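Local coordinates for FrpC operon protein (Neisseria meningitidis, PDB 5EDF) that binds the iron-regulated RTX protein FrpC, is itself produced under iron control, and may have a part in bacterial adhesion, at residues 21-26 with 56-61; 26-31 with 220-225; 101-106 with 187-192. All coordinates share one frame; numbering follows the deposited sequence.

Contact 1 (21-26 with 56-61)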
ATOM      1  N   PHE A  21      14.009  -6.745  10.718  1.00 14.66           N
ATOM      2  CA  PHE A  21      12.825  -7.060  11.492  1.00 14.49           C
ATOM      3  C   PHE A  21      12.650  -8.569  11.523  1.00 15.70           C
ATOM      4  O   PHE A  21      13.115  -9.250  10.654  1.00 15.92           O
ATOM      5  CB  PHE A  21      11.618  -6.438  10.842  1.00 13.25           C
ATOM      6  CG  PHE A  21      11.621  -4.934  10.869  1.00 13.00           C
ATOM      7  CD1 PHE A  21      11.073  -4.244  11.931  1.00 17.32           C
ATOM      8  CD2 PHE A  21      12.170  -4.209   9.822  1.00 14.12           C
ATOM      9  CE1 PHE A  21      11.051  -2.849  11.964  1.00 18.27           C
ATOM     10  CE2 PHE A  21      12.127  -2.827   9.836  1.00 16.27           C
ATOM     11  CZ  PHE A  21      11.591  -2.152  10.919  1.00 15.84           C
ATOM     12  N   ASP A  22      11.997  -9.051  12.573  1.00 15.91           N
ATOM     13  CA  ASP A  22      11.748 -10.474  12.749  1.00 16.64           C
ATOM     14  C   ASP A  22      10.301 -10.710  13.122  1.00 16.86           C
ATOM     15  O   ASP A  22       9.828 -10.145  14.091  1.00 16.74           O
ATOM     16  CB  ASP A  22      12.664 -11.086  13.828  1.00 19.26           C
ATOM     17  CG  ASP A  22      12.420 -12.536  14.015  1.00 25.57           C
ATOM     18  OD1 ASP A  22      12.915 -13.328  13.188  1.00 30.21           O
ATOM     19  OD2 ASP A  22      11.707 -12.877  14.973  1.00 29.95           O
ATOM     20  N   PHE A  23       9.597 -11.480  12.289  1.00 15.02           N
ATOM     21  CA  PHE A  23       8.250 -11.949  12.572  1.00 16.46           C
ATOM     22  C   PHE A  23       8.320 -13.399  13.024  1.00 16.68           C
ATOM     23  O   PHE A  23       8.360 -14.286  12.192  1.00 15.94           O
ATOM     24  CB  PHE A  23       7.375 -11.924  11.308  1.00 16.75           C
ATOM     25  CG  PHE A  23       7.116 -10.557  10.711  1.00 15.58           C
ATOM     26  CD1 PHE A  23       5.994  -9.801  11.077  1.00 15.88           C
ATOM     27  CD2 PHE A  23       7.884 -10.121   9.659  1.00 18.70           C
ATOM     28  CE1 PHE A  23       5.724  -8.577  10.448  1.00 16.19           C
ATOM     29  CE2 PHE A  23       7.598  -8.895   9.013  1.00 20.53           C
ATOM     30  CZ  PHE A  23       6.504  -8.154   9.429  1.00 18.02           C
ATOM     31  N   GLN A  24       8.371 -13.603  14.329  1.00 17.58           N
ATOM     32  CA  GLN A  24       8.470 -14.951  14.893  1.00 18.23           C
ATOM     33  C   GLN A  24       9.439 -15.838  14.115  1.00 17.36           C
ATOM     34  O   GLN A  24       9.110 -16.983  13.780  1.00 21.38           O
ATOM     35  CB  GLN A  24       7.092 -15.597  15.013  1.00 21.11           C
ATOM     36  CG  GLN A  24       6.052 -14.738  15.702  1.00 29.90           C
ATOM     37  CD  GLN A  24       6.244 -14.613  17.202  1.00 37.87           C
ATOM     38  OE1 GLN A  24       6.945 -15.411  17.835  1.00 37.55           O
ATOM     39  NE2 GLN A  24       5.612 -13.598  17.781  1.00 44.35           N
ATOM     40  N   GLY A  25      10.643 -15.332  13.862  1.00 18.94           N
ATOM     41  CA  GLY A  25      11.665 -16.093  13.173  1.00 22.87           C
ATOM     42  C   GLY A  25      11.908 -15.736  11.716  1.00 21.29           C
ATOM     43  O   GLY A  25      12.970 -16.002  11.180  1.00 22.66           O
ATOM     44  N   THR A  26      10.913 -15.117  11.059  1.00 17.77           N
ATOM     45  CA  THR A  26      11.032 -14.779   9.657  1.00 17.68           C
ATOM     46  C   THR A  26      11.574 -13.339   9.522  1.00 15.39           C
ATOM     47  O   THR A  26      10.965 -12.393  10.026  1.00 15.75           O
ATOM     48  CB  THR A  26       9.667 -14.853   8.991  1.00 15.61           C
ATOM     49  OG1 THR A  26       9.189 -16.221   9.051  1.00 17.17           O
ATOM     50  CG2 THR A  26       9.767 -14.440   7.549  1.00 16.25           C
ATOM     51  N   TYR A  56      14.587  -6.300  15.252  1.00 17.14           N
ATOM     52  CA  TYR A  56      13.371  -5.844  15.947  1.00 17.68           C
ATOM     53  C   TYR A  56      12.283  -6.916  15.799  1.00 16.19           C
ATOM     54  O   TYR A  56      11.829  -7.183  14.693  1.00 17.51           O
ATOM     55  CB  TYR A  56      12.867  -4.524  15.378  1.00 16.94           C
ATOM     56  CG  TYR A  56      13.703  -3.347  15.747  1.00 16.09           C
ATOM     57  CD1 TYR A  56      13.649  -2.787  17.002  1.00 22.63           C
ATOM     58  CD2 TYR A  56      14.531  -2.766  14.819  1.00 16.01           C
ATOM     59  CE1 TYR A  56      14.449  -1.687  17.338  1.00 19.92           C
ATOM     60  CE2 TYR A  56      15.330  -1.668  15.145  1.00 17.38           C
ATOM     61  CZ  TYR A  56      15.263  -1.131  16.388  1.00 17.87           C
ATOM     62  OH  TYR A  56      16.021  -0.036  16.685  1.00 17.30           O
ATOM     63  N   SER A  57      11.869  -7.501  16.920  1.00 17.74           N
ATOM     64  CA  SER A  57      10.779  -8.487  16.950  1.00 18.92           C
ATOM     65  C   SER A  57       9.452  -7.760  16.952  1.00 20.01           C
ATOM     66  O   SER A  57       9.161  -6.992  17.868  1.00 23.50           O
ATOM     67  CB  SER A  57      10.884  -9.357  18.201  1.00 21.73           C
ATOM     68  OG  SER A  57      12.048 -10.147  18.193  1.00 25.17           O
ATOM     69  N   ILE A  58       8.653  -7.934  15.902  1.00 17.06           N
ATOM     70  CA  ILE A  58       7.432  -7.147  15.725  1.00 18.53           C
ATOM     71  C   ILE A  58       6.294  -8.042  15.244  1.00 15.93           C
ATOM     72  O   ILE A  58       6.528  -9.194  14.889  1.00 18.64           O
ATOM     73  CB  ILE A  58       7.660  -6.000  14.719  1.00 18.22           C
ATOM     74  CG1 ILE A  58       8.257  -6.497  13.389  1.00 24.88           C
ATOM     75  CG2 ILE A  58       8.713  -5.028  15.235  1.00 20.40           C
ATOM     76  CD1 ILE A  58       7.427  -7.280  12.608  1.00 30.26           C
ATOM     77  N   ASN A  59       5.078  -7.544  15.332  1.00 16.89           N
ATOM     78  CA  ASN A  59       3.903  -8.169  14.725  1.00 17.26           C
ATOM     79  C   ASN A  59       3.486  -7.511  13.427  1.00 15.84           C
ATOM     80  O   ASN A  59       2.789  -8.120  12.635  1.00 15.91           O
ATOM     81  CB  ASN A  59       2.698  -8.107  15.689  1.00 21.43           C
ATOM     82  CG  ASN A  59       2.948  -8.812  17.002  1.00 29.59           C
ATOM     83  OD1 ASN A  59       2.520  -8.340  18.051  1.00 39.25           O
ATOM     84  ND2 ASN A  59       3.628  -9.942  16.947  1.00 27.33           N
ATOM     85  N   LEU A  60       3.846  -6.250  13.223  1.00 14.86           N
ATOM     86  CA  LEU A  60       3.518  -5.548  11.999  1.00 13.59           C
ATOM     87  C   LEU A  60       4.597  -4.524  11.720  1.00 12.90           C
ATOM     88  O   LEU A  60       5.259  -4.047  12.667  1.00 14.11           O
ATOM     89  CB  LEU A  60       2.134  -4.861  12.059  1.00 18.05           C
ATOM     90  CG  LEU A  60       2.017  -3.594  12.896  1.00 18.22           C
ATOM     91  CD1 LEU A  60       2.400  -2.342  12.158  1.00 19.58           C
ATOM     92  CD2 LEU A  60       0.572  -3.462  13.417  1.00 26.93           C
ATOM     93  N   ILE A  61       4.771  -4.204  10.447  1.00 11.64           N
ATOM     94  CA  ILE A  61       5.610  -3.116   9.987  1.00 11.71           C
ATOM     95  C   ILE A  61       4.743  -2.209   9.141  1.00 11.59           C
ATOM     96  O   ILE A  61       3.965  -2.705   8.326  1.00 13.00           O
ATOM     97  CB  ILE A  61       6.779  -3.607   9.103  1.00 12.68           C
ATOM     98  CG1 ILE A  61       7.614  -4.678   9.829  1.00 17.06           C
ATOM     99  CG2 ILE A  61       7.665  -2.402   8.679  1.00 17.77           C
ATOM    100  CD1 ILE A  61       8.624  -5.339   8.904  1.00 18.45           C
TER
HETATM  101  O   HOH W   1      10.310 -12.963  17.248  1.00 46.25           O
HETATM  102  O   HOH W   2       4.967 -11.685  15.547  1.00 33.20           O

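Contact 2 (26-31 with 220-225)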
ATOM      1  N   THR A  26      10.913 -15.117  11.059  1.00 17.77           N
ATOM      2  CA  THR A  26      11.032 -14.779   9.657  1.00 17.68           C
ATOM      3  C   THR A  26      11.574 -13.339   9.522  1.00 15.39           C
ATOM      4  O   THR A  26      10.965 -12.393  10.026  1.00 15.75           O
ATOM      5  CB  THR A  26       9.667 -14.853   8.991  1.00 15.61           C
ATOM      6  OG1 THR A  26       9.189 -16.221   9.051  1.00 17.17           O
ATOM      7  CG2 THR A  26       9.767 -14.440   7.549  1.00 16.25           C
ATOM      8  N   LYS A  27      12.732 -13.209   8.902  1.00 16.51           N
ATOM      9  CA  LYS A  27      13.400 -11.918   8.773  1.00 16.50           C
ATOM     10  C   LYS A  27      12.920 -11.101   7.564  1.00 15.58           C
ATOM     11  O   LYS A  27      12.545 -11.657   6.495  1.00 18.10           O
ATOM     12  CB  LYS A  27      14.922 -12.079   8.686  1.00 20.55           C
ATOM     13  CG  LYS A  27      15.552 -12.811   9.864  1.00 29.62           C
ATOM     14  CD  LYS A  27      15.470 -12.006  11.144  1.00 33.66           C
ATOM     15  CE  LYS A  27      16.277 -12.659  12.251  1.00 38.13           C
ATOM     16  NZ  LYS A  27      15.685 -13.954  12.671  1.00 38.11           N
HETATM   17  N   MSE A  28      12.939  -9.780   7.724  1.00 15.15           N
HETATM   18  CA  MSE A  28      12.693  -8.868   6.650  1.00 15.22           C
HETATM   19  C   MSE A  28      13.706  -7.768   6.801  1.00 14.74           C
HETATM   20  O   MSE A  28      13.881  -7.245   7.917  1.00 16.31           O
HETATM   21  CB  MSE A  28      11.308  -8.275   6.793  1.00 19.67           C
HETATM   22  CG  MSE A  28      10.813  -7.585   5.596  1.00 24.56           C
HETATM   23 SE   MSE A  28       8.854  -7.390   5.536  1.00 20.79          SE
HETATM   24  CE  MSE A  28       8.321  -8.798   4.295  1.00 20.56           C
ATOM     25  N   VAL A  29      14.363  -7.396   5.716  1.00 13.10           N
ATOM     26  CA  VAL A  29      15.434  -6.390   5.752  1.00 13.82           C
ATOM     27  C   VAL A  29      14.989  -5.231   4.857  1.00 13.34           C
ATOM     28  O   VAL A  29      14.806  -5.429   3.662  1.00 14.47           O
ATOM     29  CB  VAL A  29      16.792  -6.957   5.293  1.00 14.83           C
ATOM     30  CG1 VAL A  29      17.843  -5.855   5.264  1.00 17.89           C
ATOM     31  CG2 VAL A  29      17.211  -8.068   6.235  1.00 18.47           C
ATOM     32  N   ILE A  30      14.746  -4.054   5.445  1.00 12.52           N
ATOM     33  CA  ILE A  30      14.059  -2.957   4.764  1.00 12.47           C
ATOM     34  C   ILE A  30      14.981  -1.769   4.625  1.00 12.10           C
ATOM     35  O   ILE A  30      15.488  -1.275   5.634  1.00 12.08           O
ATOM     36  CB  ILE A  30      12.800  -2.553   5.544  1.00 11.24           C
ATOM     37  CG1 ILE A  30      11.887  -3.774   5.698  1.00 14.60           C
ATOM     38  CG2 ILE A  30      12.050  -1.393   4.825  1.00 11.65           C
ATOM     39  CD1 ILE A  30      10.523  -3.482   6.299  1.00 14.05           C
ATOM     40  N   PRO A  31      15.189  -1.261   3.396  1.00 11.92           N
ATOM     41  CA  PRO A  31      15.930   0.008   3.281  1.00 12.87           C
ATOM     42  C   PRO A  31      15.275   1.104   4.107  1.00 11.25           C
ATOM     43  O   PRO A  31      14.045   1.250   4.079  1.00 11.55           O
ATOM     44  CB  PRO A  31      15.901   0.314   1.788  1.00 12.70           C
ATOM     45  CG  PRO A  31      15.698  -1.040   1.136  1.00 11.44           C
ATOM     46  CD  PRO A  31      14.784  -1.775   2.087  1.00 12.21           C
ATOM     47  N   GLN A 220       8.701  -8.290  -1.846  1.00 14.78           N
ATOM     48  CA  GLN A 220       9.581  -9.420  -2.153  1.00 17.61           C
ATOM     49  C   GLN A 220      11.058  -9.044  -2.029  1.00 16.61           C
ATOM     50  O   GLN A 220      11.865  -9.879  -1.639  1.00 18.96           O
ATOM     51  CB  GLN A 220       9.287  -9.992  -3.531  1.00 17.65           C
ATOM     52  CG  GLN A 220       7.932 -10.722  -3.575  1.00 22.55           C
ATOM     53  CD  GLN A 220       7.492 -11.118  -4.952  1.00 33.69           C
ATOM     54  OE1 GLN A 220       7.693 -10.381  -5.921  1.00 37.99           O
ATOM     55  NE2 GLN A 220       6.858 -12.283  -5.048  1.00 34.83           N
ATOM     56  N   SER A 221      11.394  -7.781  -2.313  1.00 15.38           N
ATOM     57  CA  SER A 221      12.793  -7.312  -2.212  1.00 15.68           C
ATOM     58  C   SER A 221      13.281  -7.317  -0.747  1.00 17.07           C
ATOM     59  O   SER A 221      14.468  -7.411  -0.512  1.00 19.46           O
ATOM     60  CB  SER A 221      12.984  -5.912  -2.827  1.00 18.07           C
ATOM     61  OG  SER A 221      12.576  -4.881  -1.956  1.00 17.38           O
ATOM     62  N   PHE A 222      12.353  -7.233   0.202  1.00 15.40           N
ATOM     63  CA  PHE A 222      12.699  -7.220   1.603  1.00 13.42           C
ATOM     64  C   PHE A 222      13.047  -8.602   2.148  1.00 17.15           C
ATOM     65  O   PHE A 222      13.642  -8.745   3.198  1.00 18.38           O
ATOM     66  CB  PHE A 222      11.551  -6.665   2.450  1.00 14.31           C
ATOM     67  CG  PHE A 222      11.104  -5.237   2.127  1.00 12.76           C
ATOM     68  CD1 PHE A 222      11.872  -4.332   1.451  1.00 13.10           C
ATOM     69  CD2 PHE A 222       9.848  -4.841   2.564  1.00 13.10           C
ATOM     70  CE1 PHE A 222      11.429  -3.043   1.199  1.00 14.13           C
ATOM     71  CE2 PHE A 222       9.394  -3.571   2.333  1.00 12.66           C
ATOM     72  CZ  PHE A 222      10.165  -2.674   1.622  1.00 12.84           C
ATOM     73  N   VAL A 223      12.646  -9.653   1.445  1.00 19.01           N
ATOM     74  CA  VAL A 223      12.889 -11.010   1.915  1.00 22.41           C
ATOM     75  C   VAL A 223      13.842 -11.748   0.989  1.00 27.73           C
ATOM     76  O   VAL A 223      14.238 -12.882   1.266  1.00 45.92           O
ATOM     77  CB  VAL A 223      11.591 -11.796   2.064  1.00 28.80           C
ATOM     78  CG1 VAL A 223      10.809 -11.245   3.230  1.00 29.42           C
ATOM     79  CG2 VAL A 223      10.763 -11.738   0.797  1.00 30.11           C
ATOM     80  N   ASN A 224      14.191 -11.098  -0.110  1.00 28.65           N
ATOM     81  CA  ASN A 224      15.476 -11.308  -0.779  1.00 44.36           C
ATOM     82  C   ASN A 224      16.626 -10.729   0.069  1.00 49.50           C
ATOM     83  O   ASN A 224      17.766 -11.189  -0.027  1.00 54.32           O
ATOM     84  CB  ASN A 224      15.477 -10.644  -2.166  1.00 47.55           C
ATOM     85  CG  ASN A 224      14.415 -11.210  -3.091  1.00 49.67           C
ATOM     86  OD1 ASN A 224      13.907 -12.315  -2.876  1.00 57.31           O
ATOM     87  ND2 ASN A 224      14.071 -10.450  -4.129  1.00 53.48           N
ATOM     88  N   ASN A 225      16.304  -9.721   0.890  1.00 48.42           N
ATOM     89  CA  ASN A 225      17.234  -9.057   1.824  1.00 55.76           C
ATOM     90  C   ASN A 225      18.121  -8.040   1.107  1.00 62.00           C
ATOM     91  O   ASN A 225      18.820  -7.245   1.746  1.00 65.63           O
ATOM     92  CB  ASN A 225      18.110 -10.044   2.627  1.00 63.00           C
ATOM     93  CG  ASN A 225      17.302 -10.974   3.548  1.00 63.60           C
ATOM     94  OD1 ASN A 225      16.165 -10.688   3.926  1.00 55.04           O
ATOM     95  ND2 ASN A 225      17.917 -12.095   3.922  1.00 67.92           N
TER
HETATM   96  O   HOH W   3      16.171  -5.228   1.081  1.00 31.18           O

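Contact 3 (101-106 with 187-192)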
ATOM      1  N   ILE A 101       1.737   1.257   4.051  1.00 10.25           N
ATOM      2  CA  ILE A 101       1.531  -0.139   3.692  1.00  9.46           C
ATOM      3  C   ILE A 101       1.824  -0.990   4.910  1.00 10.47           C
ATOM      4  O   ILE A 101       2.927  -0.919   5.464  1.00 10.90           O
ATOM      5  CB  ILE A 101       2.407  -0.551   2.473  1.00 10.39           C
ATOM      6  CG1 ILE A 101       2.069   0.322   1.249  1.00 12.13           C
ATOM      7  CG2 ILE A 101       2.226  -2.055   2.216  1.00 11.81           C
ATOM      8  CD1 ILE A 101       3.073   0.230   0.134  1.00 13.82           C
ATOM      9  N   VAL A 102       0.827  -1.741   5.374  1.00 10.00           N
ATOM     10  CA  VAL A 102       0.937  -2.507   6.611  1.00 10.11           C
ATOM     11  C   VAL A 102       1.226  -3.958   6.270  1.00 10.67           C
ATOM     12  O   VAL A 102       0.449  -4.618   5.577  1.00 10.45           O
ATOM     13  CB  VAL A 102      -0.293  -2.337   7.486  1.00 10.92           C
ATOM     14  CG1 VAL A 102      -0.184  -3.209   8.752  1.00 13.58           C
ATOM     15  CG2 VAL A 102      -0.500  -0.885   7.870  1.00 13.80           C
ATOM     16  N   ILE A 103       2.332  -4.459   6.811  1.00 11.29           N
ATOM     17  CA  ILE A 103       2.842  -5.800   6.549  1.00 10.82           C
ATOM     18  C   ILE A 103       2.779  -6.615   7.828  1.00 12.35           C
ATOM     19  O   ILE A 103       3.310  -6.188   8.863  1.00 12.52           O
ATOM     20  CB  ILE A 103       4.287  -5.756   6.052  1.00 10.68           C
ATOM     21  CG1 ILE A 103       4.412  -4.880   4.825  1.00 12.56           C
ATOM     22  CG2 ILE A 103       4.807  -7.187   5.763  1.00 13.86           C
ATOM     23  CD1 ILE A 103       5.849  -4.544   4.413  1.00 13.89           C
ATOM     24  N   ARG A 104       2.168  -7.794   7.751  1.00 11.55           N
ATOM     25  CA  ARG A 104       2.103  -8.764   8.857  1.00 13.04           C
ATOM     26  C   ARG A 104       2.435 -10.128   8.319  0.50  8.92           C
ATOM     27  O   ARG A 104       2.374 -10.363   7.120  0.50  8.77           O
ATOM     28  CB  ARG A 104       0.706  -8.834   9.485  1.00 14.53           C
ATOM     29  CG  ARG A 104       0.279  -7.541  10.069  1.00 15.57           C
ATOM     30  CD  ARG A 104      -1.089  -7.674  10.732  1.00 24.45           C
ATOM     31  NE  ARG A 104      -0.911  -8.378  11.984  1.00 29.96           N
ATOM     32  CZ  ARG A 104      -0.936  -7.832  13.208  1.00 24.80           C
ATOM     33  NH1 ARG A 104      -1.225  -6.558  13.405  0.50 18.50           N
ATOM     34  NH2 ARG A 104      -0.697  -8.602  14.241  0.50 19.39           N
ATOM     35  N   LYS A 105       2.786 -11.068   9.205  1.00 15.82           N
ATOM     36  CA  LYS A 105       2.979 -12.436   8.769  1.00 16.37           C
ATOM     37  C   LYS A 105       1.863 -13.317   9.300  1.00 17.57           C
ATOM     38  O   LYS A 105       1.885 -13.712  10.444  1.00 22.88           O
ATOM     39  CB  LYS A 105       4.354 -12.943   9.178  1.00 18.91           C
ATOM     40  CG  LYS A 105       4.730 -14.276   8.501  1.00 22.03           C
ATOM     41  CD  LYS A 105       6.038 -14.838   8.951  1.00 21.61           C
ATOM     42  CE  LYS A 105       5.943 -15.397  10.330  1.00 19.65           C
ATOM     43  NZ  LYS A 105       5.459 -16.813  10.269  1.00 22.63           N
ATOM     44  N   ASP A 106       0.952 -13.669   8.415  1.00 21.79           N
ATOM     45  CA  ASP A 106      -0.237 -14.457   8.748  1.00 25.05           C
ATOM     46  C   ASP A 106      -0.668 -15.251   7.550  1.00 28.42           C
ATOM     47  O   ASP A 106      -0.432 -14.846   6.429  1.00 23.67           O
ATOM     48  CB  ASP A 106      -1.381 -13.535   9.123  1.00 26.44           C
ATOM     49  CG  ASP A 106      -1.212 -12.908  10.484  1.00 34.68           C
ATOM     50  OD1 ASP A 106      -0.923 -13.673  11.431  1.00 46.11           O
ATOM     51  OD2 ASP A 106      -1.406 -11.675  10.630  1.00 35.23           O
ATOM     52  N   ASN A 187       3.869 -13.962  -0.426  1.00 23.51           N
ATOM     53  CA  ASN A 187       4.961 -14.769   0.134  1.00 28.60           C
ATOM     54  C   ASN A 187       4.784 -15.050   1.632  1.00 25.07           C
ATOM     55  O   ASN A 187       5.756 -15.007   2.371  1.00 24.82           O
ATOM     56  CB  ASN A 187       6.332 -14.068  -0.066  1.00 29.33           C
ATOM     57  CG  ASN A 187       6.821 -14.061  -1.516  1.00 42.81           C
ATOM     58  OD1 ASN A 187       6.046 -13.907  -2.463  1.00 42.16           O
ATOM     59  ND2 ASN A 187       8.138 -14.191  -1.682  1.00 48.79           N
ATOM     60  N   GLY A 188       3.561 -15.328   2.082  1.00 24.04           N
ATOM     61  CA  GLY A 188       3.298 -15.644   3.501  1.00 22.79           C
ATOM     62  C   GLY A 188       2.971 -14.431   4.368  1.00 20.21           C
ATOM     63  O   GLY A 188       2.622 -14.573   5.559  1.00 20.02           O
ATOM     64  N   PHE A 189       3.085 -13.254   3.775  1.00 17.35           N
ATOM     65  CA  PHE A 189       2.767 -12.005   4.459  1.00 16.00           C
ATOM     66  C   PHE A 189       1.417 -11.502   4.024  1.00 17.71           C
ATOM     67  O   PHE A 189       0.978 -11.778   2.897  1.00 19.87           O
ATOM     68  CB  PHE A 189       3.819 -10.915   4.186  1.00 14.74           C
ATOM     69  CG  PHE A 189       5.193 -11.315   4.613  1.00 18.26           C
ATOM     70  CD1 PHE A 189       5.574 -11.148   5.914  1.00 18.63           C
ATOM     71  CD2 PHE A 189       6.096 -11.920   3.715  1.00 20.08           C
ATOM     72  CE1 PHE A 189       6.860 -11.597   6.345  1.00 19.69           C
ATOM     73  CE2 PHE A 189       7.369 -12.324   4.112  1.00 20.63           C
ATOM     74  CZ  PHE A 189       7.734 -12.175   5.431  1.00 19.59           C
ATOM     75  N   THR A 190       0.725 -10.795   4.890  1.00 12.75           N
ATOM     76  CA  THR A 190      -0.422 -10.012   4.468  1.00 13.51           C
ATOM     77  C   THR A 190       0.025  -8.572   4.295  1.00 11.61           C
ATOM     78  O   THR A 190       0.831  -8.064   5.082  1.00 12.03           O
ATOM     79  CB  THR A 190      -1.589 -10.093   5.444  1.00 13.52           C
ATOM     80  OG1 THR A 190      -1.203  -9.561   6.716  1.00 14.59           O
ATOM     81  CG2 THR A 190      -2.061 -11.540   5.628  1.00 15.95           C
ATOM     82  N   VAL A 191      -0.458  -7.950   3.219  1.00 10.49           N
ATOM     83  CA  VAL A 191      -0.031  -6.611   2.837  1.00 10.05           C
ATOM     84  C   VAL A 191      -1.297  -5.833   2.529  1.00 11.32           C
ATOM     85  O   VAL A 191      -2.038  -6.184   1.589  1.00 10.37           O
ATOM     86  CB  VAL A 191       0.927  -6.689   1.656  1.00  9.21           C
ATOM     87  CG1 VAL A 191       1.340  -5.323   1.221  1.00 11.43           C
ATOM     88  CG2 VAL A 191       2.149  -7.548   2.053  1.00 11.72           C
ATOM     89  N   GLN A 192      -1.601  -4.837   3.349  1.00  9.61           N
ATOM     90  CA  GLN A 192      -2.891  -4.146   3.322  1.00  9.58           C
ATOM     91  C   GLN A 192      -2.627  -2.663   3.302  1.00  9.51           C
ATOM     92  O   GLN A 192      -1.843  -2.143   4.115  1.00 10.27           O
ATOM     93  CB  GLN A 192      -3.724  -4.544   4.526  1.00 11.48           C
ATOM     94  CG  GLN A 192      -4.047  -6.030   4.571  1.00 11.69           C
ATOM     95  CD  GLN A 192      -4.739  -6.509   5.809  1.00 14.80           C
ATOM     96  OE1 GLN A 192      -5.057  -5.745   6.701  1.00 16.54           O
ATOM     97  NE2 GLN A 192      -4.948  -7.824   5.871  1.00 16.92           N
TER
HETATM   98  O   HOH W   4      -1.302  -6.676   6.814  1.00 14.20           O
HETATM   99  O   HOH W   5      -0.410 -14.413   3.588  1.00 23.72           O
HETATM  100  O   HOH W   6      -2.952 -10.203   8.756  1.00 25.47           O

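Contact 1 (21-26 with 56-61)
F21 and D22 pair with Y56 and S57 as parallel neighbours at one border of the small mixed sheet, and beyond the pairing F23 packs on I61. Two backbone bonds hold the strands: D22 N gives to Y56 O at 2.8 Å, from above the carbonyl plane, and I58 N gives to D22 O at 3.1 Å in a nearly straight bond. Strand 18-23 is the middle strand of three, with 26-31 antiparallel on its other border; the type I' turn from F23 to T26 makes that hairpin. D22 braces the turn as an Asx motif, its OD2 accepting from G25 N at 2.9 Å on the syn side, while K27 forms a salt bridge with OD1. On the apolar side I61 CD1 lies over a face of the F21 ring, 4.0 Å from its centroid, and also reaches F23 CZ at 3.6 Å. I61 CG1 stands anti to the carbonyl carbon (chi1 -55°), and it too touches both rings. The edge of the F23 ring meets N59 O, which lies 3.7 Å from F23 CE1. Water 2 joins Q24 NE2, I58 O and N59 ND2 on the solvent side.

Contact 2 (26-31 with 220-225)
F222, near the C-terminal end of helix 205-224, sets its side chain against strand 26-31 and is met in turn by M28, V29, I30 and P31. CB starts beside M28 CG, 3.4 Å away, and also faces V29 O. CG lies anti to the carbonyl carbon (chi1 -60°) and comes within 3.9 Å of I30 CG1, which sits over one face of the ring, offset toward its rim. Along one side of the ring, CD1 comes near V29 O and CE1 touches P31 CD at 3.7 Å. Along the other, CD2 and CE2 meet I30 CG1 and CD1. M28 is a selenomethionine here, and its SE stands at the ring edge, 5.3 Å from the centroid of the F222 ring. CZ closes the circuit on I30 CG2; beyond these strand residues the side chain also touches I63 of strand 61-70. The backbone of the same residue fixes the helix end to the strand: V29 N donates to F222 O at 2.9 Å, almost straight (176°), in the carbonyl plane and on a lone pair. Next to it, V223 CG1 packs on M28 CE at 3.6 Å. A water donates to both V29 O and S221 O, making a second, indirect link between the backbones. The axes of 220-224 and 26-31 run at 111° to each other and approach to 6.1 Å. M28 SE at the ring edge is a Met-aromatic contact, and I30 over the face a CH-pi contact, within a helix-on-sheet packing that ties the last helix to an outermost strand of the small sheet.

Contact 3 (101-106 with 187-192)
I101, I103, V191 and F189 form the close-packed face of this antiparallel strand pair, whereas R104, D106, T190 and Q192 lie on a side reached by water. On the apolar face I101 CG2 meets V191 CG1 at 3.5 Å; V191 CG1 stands anti to the backbone N (chi1 178°). I103 CG2 approaches F189 CD1 more loosely, and the edge of the F189 ring lies against R104 O. V215 and V223 of helix 205-224 and M28 of strand 26-31 pack on this face as well. Four backbone bonds sew the strands together as two hydrogen-bonded pairs. V102 N gives to Q192 O and Q192 N to V102 O, both at 3.0 Å; R104 N gives to T190 O, and T190 N returns to R104 O at 2.8 Å, tilted 32° from the carbonyl plane. I103 and V191 form the non-hydrogen-bonded pair between them. This pairing lies inside the large nine-stranded antiparallel sheet, not at its border: strand 98-105 has 61-70 on its other side, and 189-193 has 178-186. About 80 residues of chain lie between the two segments. Toward D106 and G188 the pairing loosens. D106 N reaches G188 O only through a weak bond of 3.4 Å, and water 5 donates to D106 O and, weakly, to F189 O. On the polar face R104 and T190 lie side by side, T190 OG1 3.4 Å from R104 CB. T190 OG1 contacts two waters: water 6, which also donates to D106 OD2, and water 4, which lies near V102 O. R104 NE forms a salt bridge with D106 OD2 at 3.6 Å.

The three contacts cluster on one side of the chain's centre, their own centres about 11 to 12 Å apart. Contacts 1 and 2 share T26 and use adjoining strands of the small mixed sheet; their segments alternate along the chain. Contact 3 belongs to the nine-stranded sheet, opens after contact 1 has closed, and is nested in the long loop that contact 2 closes. The sheets meet where M28 CE packs on F189 CZ. I61 of contact 1 starts strand 61-70, which pairs with 98-105 within the large sheet. Helix 205-224 follows strand 189-193, and through contact 2 its end meets the N-terminal hairpin of this FrpC-binding protein.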